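Local coordinates for N-acetylneuraminate lyase (Peptoclostridium difficile, PDB 4WOZ), which belongs to the dihydrodipicolinate synthetase family of lyases and adopts the closed eight-stranded TIM-barrel fold, at residues 36-41 with 77-82; 113-118 with 143-148; 73-78 with 107-112. All coordinates share one frame; numbering follows the deposited sequence.

Two of the contacts lie among the outer helices and one within the inner sheet of one TIM barrel, in which parallel strands form a closed inner wall and helices pack outside it. Interactions 1 and 3 share helix 67-81, which meets helix 34-48 through residues 77-81 and the end of helix 96-109 with its following loop through residues 73-78; their centres lie about 10 Å apart, and Ala-77 and Lys-78 belong to both. Interaction 2 pairs neighbouring barrel strands 113-117 and 144-147, its centre about 15 Å from that of interaction 3 and about 21 Å from that of interaction 1. Chain order runs 1, 3, 2: residues 110-112 lead from helix 96-109 into strand 113-117.

Interaction 1: 36-41 with 77-82; sequences GLRQII and AKDEVK
Arg-38 reaches across to Asp-79 and Glu-80 because its CG stands anti to the carbonyl carbon (chi1 -78°) and its chain then runs extended to NE; Glu-80 answers with CG anti to its own backbone N and a bend at chi2 that turns the carboxylate toward the arginine. The result joins two neighbouring outer helices of this TIM barrel: segments 36-41 and 77-81 of helices 34-48 and 67-81 cross at -53°, apolar on the barrel side and ionic on the more exposed side. Both acids meet the edge of the guanidinium near its plane, yet each carboxylate stands almost perpendicular to it. NH1 of Arg-38 lies 2.5 Å from OE1 of Glu-80 in a bent salt bridge (139° at the hydrogen) that meets the anti side of the oxygen, while NH2 of Arg-38 bonds OD2 of Asp-79 at 2.8 Å, also on the anti side. A weak third bond from NH1 to the same OD2 completes the network. Glu-34 pairs with NE of Arg-38 and Arg-42 with OE2 of Glu-80, so the charges continue along helix 34-48 and would be expected to offset one another. Beneath this polar layer, Ile-41 points toward the other helix. Its CD1 rests 3.6 Å from CA of Ala-77, and CG of Glu-80 meets its CG2 at 3.8 Å, the two side chains crossing at a slant. Leu-53 of strand 52-55 touches both Ile-41 and Val-81, tying the pair to the barrel wall. Ile-41 and Val-81 cross at about a right angle, CG2 of Ile-41 against CG2 of Val-81 at 3.5 Å.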
ATOM      1  N   GLY A  36       0.158 -30.662  26.195  1.00 36.30           N
ATOM      2  CA  GLY A  36      -0.774 -29.881  25.401  1.00 32.85           C
ATOM      3  C   GLY A  36      -0.470 -29.999  23.919  1.00 32.08           C
ATOM      4  O   GLY A  36      -1.372 -30.182  23.104  1.00 31.56           O
ATOM      5  N   LEU A  37       0.808 -29.900  23.570  1.00 30.53           N
ATOM      6  CA  LEU A  37       1.225 -30.002  22.177  1.00 30.42           C
ATOM      7  C   LEU A  37       0.823 -31.361  21.619  1.00 30.35           C
ATOM      8  O   LEU A  37       0.322 -31.458  20.500  1.00 30.45           O
ATOM      9  CB  LEU A  37       2.739 -29.813  22.057  1.00 27.44           C
ATOM     10  CG  LEU A  37       3.374 -30.070  20.683  1.00 28.79           C
ATOM     11  CD1 LEU A  37       2.648 -29.280  19.593  1.00 27.64           C
ATOM     12  CD2 LEU A  37       4.838 -29.684  20.740  1.00 29.34           C
ATOM     13  N   ARG A  38       1.035 -32.413  22.406  1.00 30.15           N
ATOM     14  CA  ARG A  38       0.677 -33.759  21.973  1.00 30.55           C
ATOM     15  C   ARG A  38      -0.841 -33.912  21.843  1.00 29.43           C
ATOM     16  O   ARG A  38      -1.323 -34.659  20.993  1.00 32.04           O
ATOM     17  CB  ARG A  38       1.250 -34.802  22.945  1.00 26.56           C
ATOM     18  CG  ARG A  38       2.737 -35.061  22.738  1.00 31.16           C
ATOM     19  CD  ARG A  38       3.360 -35.833  23.895  1.00 29.17           C
ATOM     20  NE  ARG A  38       4.788 -36.066  23.688  1.00 31.74           N
ATOM     21  CZ  ARG A  38       5.293 -36.932  22.815  1.00 31.84           C
ATOM     22  NH1 ARG A  38       4.489 -37.666  22.058  1.00 35.62           N
ATOM     23  NH2 ARG A  38       6.605 -37.057  22.688  1.00 33.26           N
ATOM     24  N   GLN A  39      -1.596 -33.198  22.672  1.00 29.76           N
ATOM     25  CA  GLN A  39      -3.051 -33.272  22.598  1.00 28.80           C
ATOM     26  C   GLN A  39      -3.535 -32.575  21.326  1.00 30.31           C
ATOM     27  O   GLN A  39      -4.451 -33.051  20.661  1.00 31.27           O
ATOM     28  CB  GLN A  39      -3.690 -32.615  23.824  1.00 29.14           C
ATOM     29  CG  GLN A  39      -3.257 -33.228  25.155  1.00 31.41           C
ATOM     30  CD  GLN A  39      -4.008 -32.647  26.339  1.00 32.70           C
ATOM     31  OE1 GLN A  39      -4.381 -31.472  26.337  1.00 33.28           O
ATOM     32  NE2 GLN A  39      -4.221 -33.462  27.362  1.00 33.14           N
ATOM     33  N   ILE A  40      -2.926 -31.441  20.990  1.00 30.44           N
ATOM     34  CA  ILE A  40      -3.308 -30.719  19.777  1.00 29.60           C
ATOM     35  C   ILE A  40      -3.097 -31.656  18.588  1.00 29.45           C
ATOM     36  O   ILE A  40      -3.977 -31.824  17.746  1.00 29.48           O
ATOM     37  CB  ILE A  40      -2.441 -29.446  19.567  1.00 28.11           C
ATOM     38  CG1 ILE A  40      -2.753 -28.409  20.653  1.00 28.12           C
ATOM     39  CG2 ILE A  40      -2.702 -28.855  18.181  1.00 28.52           C
ATOM     40  CD1 ILE A  40      -1.850 -27.172  20.602  1.00 28.01           C
ATOM     41  N   ILE A  41      -1.916 -32.262  18.538  1.00 30.35           N
ATOM     42  CA  ILE A  41      -1.563 -33.188  17.470  1.00 31.60           C
ATOM     43  C   ILE A  41      -2.577 -34.330  17.382  1.00 32.19           C
ATOM     44  O   ILE A  41      -3.119 -34.610  16.317  1.00 29.56           O
ATOM     45  CB  ILE A  41      -0.161 -33.770  17.710  1.00 31.56           C
ATOM     46  CG1 ILE A  41       0.872 -32.643  17.633  1.00 29.98           C
ATOM     47  CG2 ILE A  41       0.134 -34.884  16.695  1.00 31.70           C
ATOM     48  CD1 ILE A  41       2.283 -33.068  17.982  1.00 29.20           C
ATOM     49  N   ALA A  77       6.374 -33.623  17.437  1.00 32.42           N
ATOM     50  CA  ALA A  77       5.382 -33.861  16.389  1.00 33.62           C
ATOM     51  C   ALA A  77       5.597 -35.216  15.723  1.00 33.58           C
ATOM     52  O   ALA A  77       4.663 -36.006  15.577  1.00 33.23           O
ATOM     53  CB  ALA A  77       5.434 -32.748  15.346  1.00 31.17           C
ATOM     54  N   LYS A  78       6.838 -35.482  15.329  1.00 33.74           N
ATOM     55  CA  LYS A  78       7.179 -36.736  14.673  1.00 33.83           C
ATOM     56  C   LYS A  78       6.960 -37.928  15.598  1.00 33.14           C
ATOM     57  O   LYS A  78       6.406 -38.947  15.189  1.00 33.98           O
ATOM     58  CB  LYS A  78       8.637 -36.701  14.200  1.00 32.04           C
ATOM     59  CG  LYS A  78       9.086 -37.959  13.472  1.00 33.57           C
ATOM     60  CD  LYS A  78       8.253 -38.210  12.226  1.00 34.58           C
ATOM     61  CE  LYS A  78       8.646 -39.517  11.547  1.00 33.11           C
ATOM     62  NZ  LYS A  78       7.816 -39.751  10.338  1.00 32.11           N
ATOM     63  N   ASP A  79       7.393 -37.802  16.845  1.00 34.13           N
ATOM     64  CA  ASP A  79       7.235 -38.886  17.808  1.00 35.16           C
ATOM     65  C   ASP A  79       5.763 -39.210  18.023  1.00 35.82           C
ATOM     66  O   ASP A  79       5.366 -40.375  18.015  1.00 35.71           O
ATOM     67  CB  ASP A  79       7.866 -38.507  19.149  1.00 35.90           C
ATOM     68  CG  ASP A  79       7.769 -39.622  20.174  1.00 38.26           C
ATOM     69  OD1 ASP A  79       8.323 -40.710  19.915  1.00 40.51           O
ATOM     70  OD2 ASP A  79       7.143 -39.412  21.238  1.00 36.24           O
ATOM     71  N   GLU A  80       4.956 -38.169  18.202  1.00 34.57           N
ATOM     72  CA  GLU A  80       3.530 -38.331  18.438  1.00 36.25           C
ATOM     73  C   GLU A  80       2.762 -38.858  17.231  1.00 36.99           C
ATOM     74  O   GLU A  80       1.860 -39.678  17.377  1.00 37.94           O
ATOM     75  CB  GLU A  80       2.921 -36.998  18.882  1.00 35.40           C
ATOM     76  CG  GLU A  80       1.496 -37.122  19.391  1.00 37.36           C
ATOM     77  CD  GLU A  80       1.356 -38.234  20.419  1.00 38.95           C
ATOM     78  OE1 GLU A  80       2.077 -38.200  21.438  1.00 38.64           O
ATOM     79  OE2 GLU A  80       0.528 -39.141  20.205  1.00 40.67           O
ATOM     80  N   VAL A  81       3.108 -38.374  16.042  1.00 37.10           N
ATOM     81  CA  VAL A  81       2.431 -38.801  14.825  1.00 37.72           C
ATOM     82  C   VAL A  81       2.948 -40.139  14.317  1.00 40.12           C
ATOM     83  O   VAL A  81       2.171 -40.991  13.891  1.00 39.61           O
ATOM     84  CB  VAL A  81       2.601 -37.761  13.695  1.00 38.17           C
ATOM     85  CG1 VAL A  81       2.042 -38.316  12.391  1.00 38.41           C
ATOM     86  CG2 VAL A  81       1.891 -36.467  14.064  1.00 38.08           C
ATOM     87  N   LYS A  82       4.266 -40.308  14.368  1.00 42.32           N
ATOM     88  CA  LYS A  82       4.922 -41.520  13.896  1.00 45.26           C
ATOM     89  C   LYS A  82       4.759 -41.608  12.380  1.00 45.27           C
ATOM     90  O   LYS A  82       5.421 -40.880  11.640  1.00 45.57           O
ATOM     91  CB  LYS A  82       4.327 -42.751  14.583  1.00 48.22           C
ATOM     92  CG  LYS A  82       4.485 -42.729  16.100  1.00 52.27           C
ATOM     93  CD  LYS A  82       3.823 -43.933  16.759  1.00 56.20           C
ATOM     94  CE  LYS A  82       3.959 -43.886  18.279  1.00 56.82           C
ATOM     95  NZ  LYS A  82       3.226 -42.731  18.880  1.00 59.12           N
TER

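Interaction 2: 113-118 with 143-148; sequences AISAVT and RLIIYS
Ile-114 and Arg-143 open a run of backbone hydrogen bonds between the two parallel strands of a beta-alpha-beta crossover: strands 113-117 and 144-147, joined through helix 126-138, lie side by side as neighbours in the TIM barrel. The amide of Ile-114 gives a bond to O of Arg-143 at 3.0 Å, and O of Ile-114 then receives N of Ile-145 at 2.9 Å. O of Ile-145 takes N of Ala-116, O of Ala-116 takes N of Tyr-147, and O of Tyr-147 takes N of Thr-118. CA-H...O contacts accompany the pairing, among them CA of Val-117 with O of Tyr-147 at 3.1 Å.

Apolar contacts fall on both faces of the sheet. On that of Ile-114, Ala-116 and Leu-144, turned to helix 126-138, CD1 of Ile-114 meets CD1 of Leu-144 at 3.8 Å, and the same leucine methyl reaches CB of Ala-116. On the other face Tyr-147, its CG anti to the backbone N (chi1 177°), lays its ring beside Val-117, with CD2 just 3.4 Å from CB of Val-117. Tyr-121 of the second subunit packs on this tyrosine.

Among side-chain polar groups, OG of Ser-115 lies 3.1 Å from O of Ile-145 but has a hydrogen bond with the hydroxyl of Tyr-54, and the guanidinium of Arg-143 bonds O of Thr-13 and O of Asp-112. Buried backbone polarity is thus satisfied largely strand to strand, while the hydroxyl of Ser-115 links this pair to strand 52-55.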
ATOM      1  N   ALA A 113       8.219 -33.823   3.765  1.00 28.37           N
ATOM      2  CA  ALA A 113       8.605 -32.680   2.956  1.00 27.85           C
ATOM      3  C   ALA A 113       8.914 -31.485   3.841  1.00 27.35           C
ATOM      4  O   ALA A 113       8.579 -31.468   5.030  1.00 26.55           O
ATOM      5  CB  ALA A 113       7.491 -32.327   1.982  1.00 29.45           C
ATOM      6  N   ILE A 114       9.580 -30.492   3.268  1.00 27.25           N
ATOM      7  CA  ILE A 114       9.890 -29.292   4.020  1.00 28.76           C
ATOM      8  C   ILE A 114       9.293 -28.109   3.279  1.00 29.50           C
ATOM      9  O   ILE A 114       8.943 -28.210   2.099  1.00 29.72           O
ATOM     10  CB  ILE A 114      11.417 -29.081   4.190  1.00 28.73           C
ATOM     11  CG1 ILE A 114      12.071 -28.785   2.840  1.00 27.95           C
ATOM     12  CG2 ILE A 114      12.032 -30.318   4.825  1.00 26.55           C
ATOM     13  CD1 ILE A 114      13.539 -28.396   2.945  1.00 30.46           C
ATOM     14  N   SER A 115       9.172 -26.993   3.983  1.00 27.44           N
ATOM     15  CA  SER A 115       8.611 -25.782   3.410  1.00 28.13           C
ATOM     16  C   SER A 115       9.468 -24.619   3.880  1.00 26.56           C
ATOM     17  O   SER A 115      10.135 -24.715   4.911  1.00 26.47           O
ATOM     18  CB  SER A 115       7.168 -25.600   3.898  1.00 27.20           C
ATOM     19  OG  SER A 115       6.554 -24.489   3.270  1.00 32.54           O
ATOM     20  N   ALA A 116       9.452 -23.524   3.134  1.00 28.08           N
ATOM     21  CA  ALA A 116      10.245 -22.358   3.513  1.00 30.05           C
ATOM     22  C   ALA A 116       9.579 -21.060   3.097  1.00 29.41           C
ATOM     23  O   ALA A 116       9.347 -20.817   1.916  1.00 29.53           O
ATOM     24  CB  ALA A 116      11.647 -22.447   2.896  1.00 27.90           C
ATOM     25  N   VAL A 117       9.265 -20.231   4.083  1.00 32.43           N
ATOM     26  CA  VAL A 117       8.645 -18.945   3.804  1.00 33.36           C
ATOM     27  C   VAL A 117       9.689 -18.056   3.148  1.00 33.88           C
ATOM     28  O   VAL A 117      10.889 -18.258   3.326  1.00 33.76           O
ATOM     29  CB  VAL A 117       8.155 -18.254   5.102  1.00 32.76           C
ATOM     30  CG1 VAL A 117       9.311 -18.062   6.063  1.00 33.69           C
ATOM     31  CG2 VAL A 117       7.522 -16.910   4.771  1.00 34.67           C
ATOM     32  N   THR A 118       9.226 -17.087   2.371  1.00 36.20           N
ATOM     33  CA  THR A 118      10.121 -16.147   1.715  1.00 39.74           C
ATOM     34  C   THR A 118      10.831 -15.364   2.822  1.00 39.22           C
ATOM     35  O   THR A 118      10.200 -14.940   3.789  1.00 38.40           O
ATOM     36  CB  THR A 118       9.322 -15.163   0.838  1.00 41.13           C
ATOM     37  OG1 THR A 118       8.562 -15.895  -0.131  1.00 45.06           O
ATOM     38  CG2 THR A 118      10.255 -14.208   0.116  1.00 44.34           C
ATOM     39  N   ARG A 143      12.052 -32.886  -0.367  1.00 35.32           N
ATOM     40  CA  ARG A 143      11.317 -32.120  -1.370  1.00 33.12           C
ATOM     41  C   ARG A 143      10.819 -30.840  -0.704  1.00 32.63           C
ATOM     42  O   ARG A 143      10.433 -30.857   0.466  1.00 31.20           O
ATOM     43  CB  ARG A 143      10.137 -32.940  -1.896  1.00 33.32           C
ATOM     44  CG  ARG A 143      10.552 -34.250  -2.546  1.00 33.79           C
ATOM     45  CD  ARG A 143       9.368 -35.189  -2.733  1.00 35.89           C
ATOM     46  NE  ARG A 143       8.800 -35.625  -1.458  1.00 34.83           N
ATOM     47  CZ  ARG A 143       7.709 -36.380  -1.344  1.00 37.22           C
ATOM     48  NH1 ARG A 143       7.061 -36.784  -2.431  1.00 36.90           N
ATOM     49  NH2 ARG A 143       7.265 -36.735  -0.143  1.00 35.75           N
ATOM     50  N   LEU A 144      10.821 -29.732  -1.439  1.00 32.99           N
ATOM     51  CA  LEU A 144      10.394 -28.471  -0.845  1.00 33.09           C
ATOM     52  C   LEU A 144       9.192 -27.764  -1.463  1.00 32.09           C
ATOM     53  O   LEU A 144       8.996 -27.747  -2.683  1.00 28.19           O
ATOM     54  CB  LEU A 144      11.584 -27.497  -0.791  1.00 34.27           C
ATOM     55  CG  LEU A 144      11.335 -26.145  -0.118  1.00 34.13           C
ATOM     56  CD1 LEU A 144      12.606 -25.638   0.513  1.00 36.72           C
ATOM     57  CD2 LEU A 144      10.812 -25.151  -1.137  1.00 37.94           C
ATOM     58  N   ILE A 145       8.402 -27.162  -0.583  1.00 31.00           N
ATOM     59  CA  ILE A 145       7.223 -26.410  -0.969  1.00 31.13           C
ATOM     60  C   ILE A 145       7.470 -24.942  -0.620  1.00 32.47           C
ATOM     61  O   ILE A 145       7.896 -24.628   0.487  1.00 31.29           O
ATOM     62  CB  ILE A 145       5.985 -26.900  -0.195  1.00 30.87           C
ATOM     63  CG1 ILE A 145       5.661 -28.340  -0.597  1.00 30.41           C
ATOM     64  CG2 ILE A 145       4.802 -25.977  -0.455  1.00 30.71           C
ATOM     65  CD1 ILE A 145       4.653 -29.004   0.311  1.00 30.98           C
ATOM     66  N   ILE A 146       7.213 -24.053  -1.571  1.00 34.73           N
ATOM     67  CA  ILE A 146       7.387 -22.618  -1.350  1.00 38.17           C
ATOM     68  C   ILE A 146       6.239 -22.086  -0.494  1.00 40.93           C
ATOM     69  O   ILE A 146       5.103 -22.536  -0.636  1.00 39.18           O
ATOM     70  CB  ILE A 146       7.371 -21.854  -2.679  1.00 38.56           C
ATOM     71  CG1 ILE A 146       8.503 -22.352  -3.579  1.00 37.88           C
ATOM     72  CG2 ILE A 146       7.482 -20.358  -2.417  1.00 38.26           C
ATOM     73  CD1 ILE A 146       8.399 -21.852  -5.005  1.00 38.02           C
ATOM     74  N   TYR A 147       6.537 -21.132   0.387  1.00 44.73           N
ATOM     75  CA  TYR A 147       5.529 -20.523   1.262  1.00 47.82           C
ATOM     76  C   TYR A 147       5.593 -19.001   1.087  1.00 50.29           C
ATOM     77  O   TYR A 147       6.426 -18.331   1.694  1.00 50.70           O
ATOM     78  CB  TYR A 147       5.800 -20.933   2.716  1.00 48.46           C
ATOM     79  CG  TYR A 147       4.886 -20.322   3.760  1.00 50.13           C
ATOM     80  CD1 TYR A 147       3.585 -19.932   3.444  1.00 52.72           C
ATOM     81  CD2 TYR A 147       5.317 -20.161   5.077  1.00 51.47           C
ATOM     82  CE1 TYR A 147       2.734 -19.395   4.416  1.00 52.13           C
ATOM     83  CE2 TYR A 147       4.475 -19.629   6.057  1.00 52.07           C
ATOM     84  CZ  TYR A 147       3.187 -19.246   5.718  1.00 52.28           C
ATOM     85  OH  TYR A 147       2.356 -18.706   6.677  1.00 51.17           O
ATOM     86  N   SER A 148       4.697 -18.466   0.257  1.00 54.20           N
ATOM     87  CA  SER A 148       4.655 -17.033  -0.064  1.00 58.07           C
ATOM     88  C   SER A 148       4.151 -16.045   0.999  1.00 60.87           C
ATOM     89  O   SER A 148       4.847 -15.076   1.322  1.00 61.09           O
ATOM     90  CB  SER A 148       3.853 -16.825  -1.353  1.00 57.32           C
ATOM     91  OG  SER A 148       3.886 -15.469  -1.759  1.00 57.63           O
TER

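Interaction 3: 73-78 with 107-112; sequences IFEIAK and TDLGYD
Tyr-111 drives its hydroxyl into the turn of helix 67-81 at Phe-74, and this is the tightly packed half of the contact. OH of Tyr-111 donates to O of Phe-74 at 2.8 Å, in the carbonyl plane and on a lone pair; the same oxygen accepts the helical amide of Lys-78, so two donors grip it. Phe-74, with CG anti to its carbonyl carbon (chi1 -75°), presents its ring edge to the face of Tyr-111 in an offset edge-to-face stack, planes at 83°. CB of Ala-77 approaches the hydroxyl to 3.4 Å. The bent chain of Lys-78 also packs closely, passing over the end of helix 96-109 with its CE 3.1 Å from O of Leu-109, while its NZ bonds O of Lys-82.

Toward solvent the fit is looser. CD1 of Leu-109 touches CB of Phe-74 at 4.0 Å and the aliphatic CG of exposed Glu-75 at 4.1 Å. Gly-110, with positive phi, closes helix 96-109 in a Schellman motif.

Helix 67-81 is thereby set against helix 96-109, with Phe-105 and Thr-106 touching Phe-74, while Leu-87 and Ala-89 of strand 86-90 pack on Tyr-111 from the barrel wall.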
ATOM      1  N   ILE A  73       9.833 -29.030  19.075  1.00 34.23           N
ATOM      2  CA  ILE A  73       8.512 -29.130  18.470  1.00 33.23           C
ATOM      3  C   ILE A  73       8.544 -30.160  17.335  1.00 31.84           C
ATOM      4  O   ILE A  73       7.659 -31.008  17.233  1.00 32.08           O
ATOM      5  CB  ILE A  73       8.048 -27.751  17.935  1.00 34.53           C
ATOM      6  CG1 ILE A  73       7.779 -26.816  19.117  1.00 34.73           C
ATOM      7  CG2 ILE A  73       6.791 -27.900  17.079  1.00 32.38           C
ATOM      8  CD1 ILE A  73       7.565 -25.380  18.726  1.00 34.75           C
ATOM      9  N   PHE A  74       9.575 -30.101  16.496  1.00 29.88           N
ATOM     10  CA  PHE A  74       9.685 -31.044  15.394  1.00 31.09           C
ATOM     11  C   PHE A  74       9.807 -32.474  15.907  1.00 31.78           C
ATOM     12  O   PHE A  74       9.218 -33.395  15.339  1.00 29.57           O
ATOM     13  CB  PHE A  74      10.887 -30.709  14.502  1.00 29.73           C
ATOM     14  CG  PHE A  74      10.672 -29.509  13.613  1.00 32.51           C
ATOM     15  CD1 PHE A  74       9.541 -29.420  12.802  1.00 30.65           C
ATOM     16  CD2 PHE A  74      11.611 -28.479  13.569  1.00 31.57           C
ATOM     17  CE1 PHE A  74       9.346 -28.325  11.960  1.00 31.27           C
ATOM     18  CE2 PHE A  74      11.427 -27.378  12.729  1.00 31.78           C
ATOM     19  CZ  PHE A  74      10.290 -27.301  11.921  1.00 31.83           C
ATOM     20  N   GLU A  75      10.564 -32.657  16.987  1.00 34.39           N
ATOM     21  CA  GLU A  75      10.742 -33.986  17.565  1.00 34.53           C
ATOM     22  C   GLU A  75       9.444 -34.514  18.158  1.00 33.45           C
ATOM     23  O   GLU A  75       9.076 -35.670  17.942  1.00 32.73           O
ATOM     24  CB  GLU A  75      11.806 -33.973  18.668  1.00 36.71           C
ATOM     25  CG  GLU A  75      13.229 -33.829  18.190  1.00 41.51           C
ATOM     26  CD  GLU A  75      14.227 -34.052  19.313  1.00 44.03           C
ATOM     27  OE1 GLU A  75      15.430 -33.769  19.123  1.00 45.13           O
ATOM     28  OE2 GLU A  75      13.803 -34.518  20.392  1.00 47.59           O
ATOM     29  N   ILE A  76       8.760 -33.672  18.924  1.00 31.56           N
ATOM     30  CA  ILE A  76       7.510 -34.088  19.536  1.00 32.64           C
ATOM     31  C   ILE A  76       6.456 -34.429  18.491  1.00 33.06           C
ATOM     32  O   ILE A  76       5.733 -35.412  18.636  1.00 35.13           O
ATOM     33  CB  ILE A  76       6.948 -32.997  20.468  1.00 30.44           C
ATOM     34  CG1 ILE A  76       7.896 -32.792  21.653  1.00 32.35           C
ATOM     35  CG2 ILE A  76       5.557 -33.392  20.934  1.00 30.94           C
ATOM     36  CD1 ILE A  76       7.513 -31.650  22.574  1.00 32.72           C
ATOM     37  N   ALA A  77       6.374 -33.623  17.437  1.00 32.42           N
ATOM     38  CA  ALA A  77       5.382 -33.861  16.389  1.00 33.62           C
ATOM     39  C   ALA A  77       5.597 -35.216  15.723  1.00 33.58           C
ATOM     40  O   ALA A  77       4.663 -36.006  15.577  1.00 33.23           O
ATOM     41  CB  ALA A  77       5.434 -32.748  15.346  1.00 31.17           C
ATOM     42  N   LYS A  78       6.838 -35.482  15.329  1.00 33.74           N
ATOM     43  CA  LYS A  78       7.179 -36.736  14.673  1.00 33.83           C
ATOM     44  C   LYS A  78       6.960 -37.928  15.598  1.00 33.14           C
ATOM     45  O   LYS A  78       6.406 -38.947  15.189  1.00 33.98           O
ATOM     46  CB  LYS A  78       8.637 -36.701  14.200  1.00 32.04           C
ATOM     47  CG  LYS A  78       9.086 -37.959  13.472  1.00 33.57           C
ATOM     48  CD  LYS A  78       8.253 -38.210  12.226  1.00 34.58           C
ATOM     49  CE  LYS A  78       8.646 -39.517  11.547  1.00 33.11           C
ATOM     50  NZ  LYS A  78       7.816 -39.751  10.338  1.00 32.11           N
ATOM     51  N   THR A 107      14.601 -33.525   8.077  1.00 31.85           N
ATOM     52  CA  THR A 107      14.760 -34.580   7.084  1.00 32.37           C
ATOM     53  C   THR A 107      15.227 -35.867   7.768  1.00 34.72           C
ATOM     54  O   THR A 107      14.768 -36.969   7.434  1.00 32.89           O
ATOM     55  CB  THR A 107      15.779 -34.189   5.997  1.00 33.39           C
ATOM     56  OG1 THR A 107      15.258 -33.103   5.221  1.00 33.12           O
ATOM     57  CG2 THR A 107      16.061 -35.372   5.077  1.00 32.19           C
ATOM     58  N   ASP A 108      16.128 -35.726   8.737  1.00 34.49           N
ATOM     59  CA  ASP A 108      16.635 -36.885   9.455  1.00 36.44           C
ATOM     60  C   ASP A 108      15.541 -37.495  10.328  1.00 36.55           C
ATOM     61  O   ASP A 108      15.544 -38.699  10.576  1.00 36.61           O
ATOM     62  CB  ASP A 108      17.850 -36.508  10.307  1.00 37.55           C
ATOM     63  CG  ASP A 108      19.071 -36.170   9.466  1.00 40.14           C
ATOM     64  OD1 ASP A 108      19.114 -36.581   8.287  1.00 41.69           O
ATOM     65  OD2 ASP A 108      19.995 -35.508   9.989  1.00 41.05           O
ATOM     66  N   LEU A 109      14.610 -36.663  10.788  1.00 36.27           N
ATOM     67  CA  LEU A 109      13.497 -37.134  11.608  1.00 35.66           C
ATOM     68  C   LEU A 109      12.478 -37.861  10.735  1.00 34.59           C
ATOM     69  O   LEU A 109      11.555 -38.502  11.236  1.00 34.16           O
ATOM     70  CB  LEU A 109      12.814 -35.964  12.315  1.00 36.31           C
ATOM     71  CG  LEU A 109      13.479 -35.430  13.584  1.00 38.38           C
ATOM     72  CD1 LEU A 109      12.692 -34.240  14.106  1.00 38.91           C
ATOM     73  CD2 LEU A 109      13.532 -36.534  14.642  1.00 38.95           C
ATOM     74  N   GLY A 110      12.649 -37.749   9.423  1.00 33.69           N
ATOM     75  CA  GLY A 110      11.741 -38.414   8.512  1.00 30.86           C
ATOM     76  C   GLY A 110      10.539 -37.611   8.045  1.00 32.11           C
ATOM     77  O   GLY A 110       9.523 -38.201   7.673  1.00 31.04           O
ATOM     78  N   TYR A 111      10.625 -36.281   8.071  1.00 31.06           N
ATOM     79  CA  TYR A 111       9.511 -35.466   7.589  1.00 30.44           C
ATOM     80  C   TYR A 111       9.368 -35.734   6.094  1.00 30.10           C
ATOM     81  O   TYR A 111      10.361 -35.819   5.377  1.00 30.09           O
ATOM     82  CB  TYR A 111       9.759 -33.970   7.844  1.00 29.98           C
ATOM     83  CG  TYR A 111       9.295 -33.519   9.214  1.00 28.64           C
ATOM     84  CD1 TYR A 111       9.976 -33.917  10.361  1.00 29.10           C
ATOM     85  CD2 TYR A 111       8.132 -32.762   9.369  1.00 27.92           C
ATOM     86  CE1 TYR A 111       9.507 -33.583  11.636  1.00 29.14           C
ATOM     87  CE2 TYR A 111       7.653 -32.421  10.646  1.00 24.75           C
ATOM     88  CZ  TYR A 111       8.348 -32.841  11.769  1.00 26.49           C
ATOM     89  OH  TYR A 111       7.874 -32.570  13.033  1.00 26.74           O
ATOM     90  N   ASP A 112       8.127 -35.871   5.642  1.00 29.63           N
ATOM     91  CA  ASP A 112       7.815 -36.160   4.244  1.00 30.08           C
ATOM     92  C   ASP A 112       8.230 -35.056   3.279  1.00 30.42           C
ATOM     93  O   ASP A 112       8.543 -35.322   2.113  1.00 29.83           O
ATOM     94  CB  ASP A 112       6.315 -36.429   4.107  1.00 29.01           C
ATOM     95  CG  ASP A 112       5.861 -37.601   4.956  1.00 33.22           C
ATOM     96  OD1 ASP A 112       6.173 -38.760   4.599  1.00 35.47           O
ATOM     97  OD2 ASP A 112       5.203 -37.366   5.990  1.00 32.74           O
TER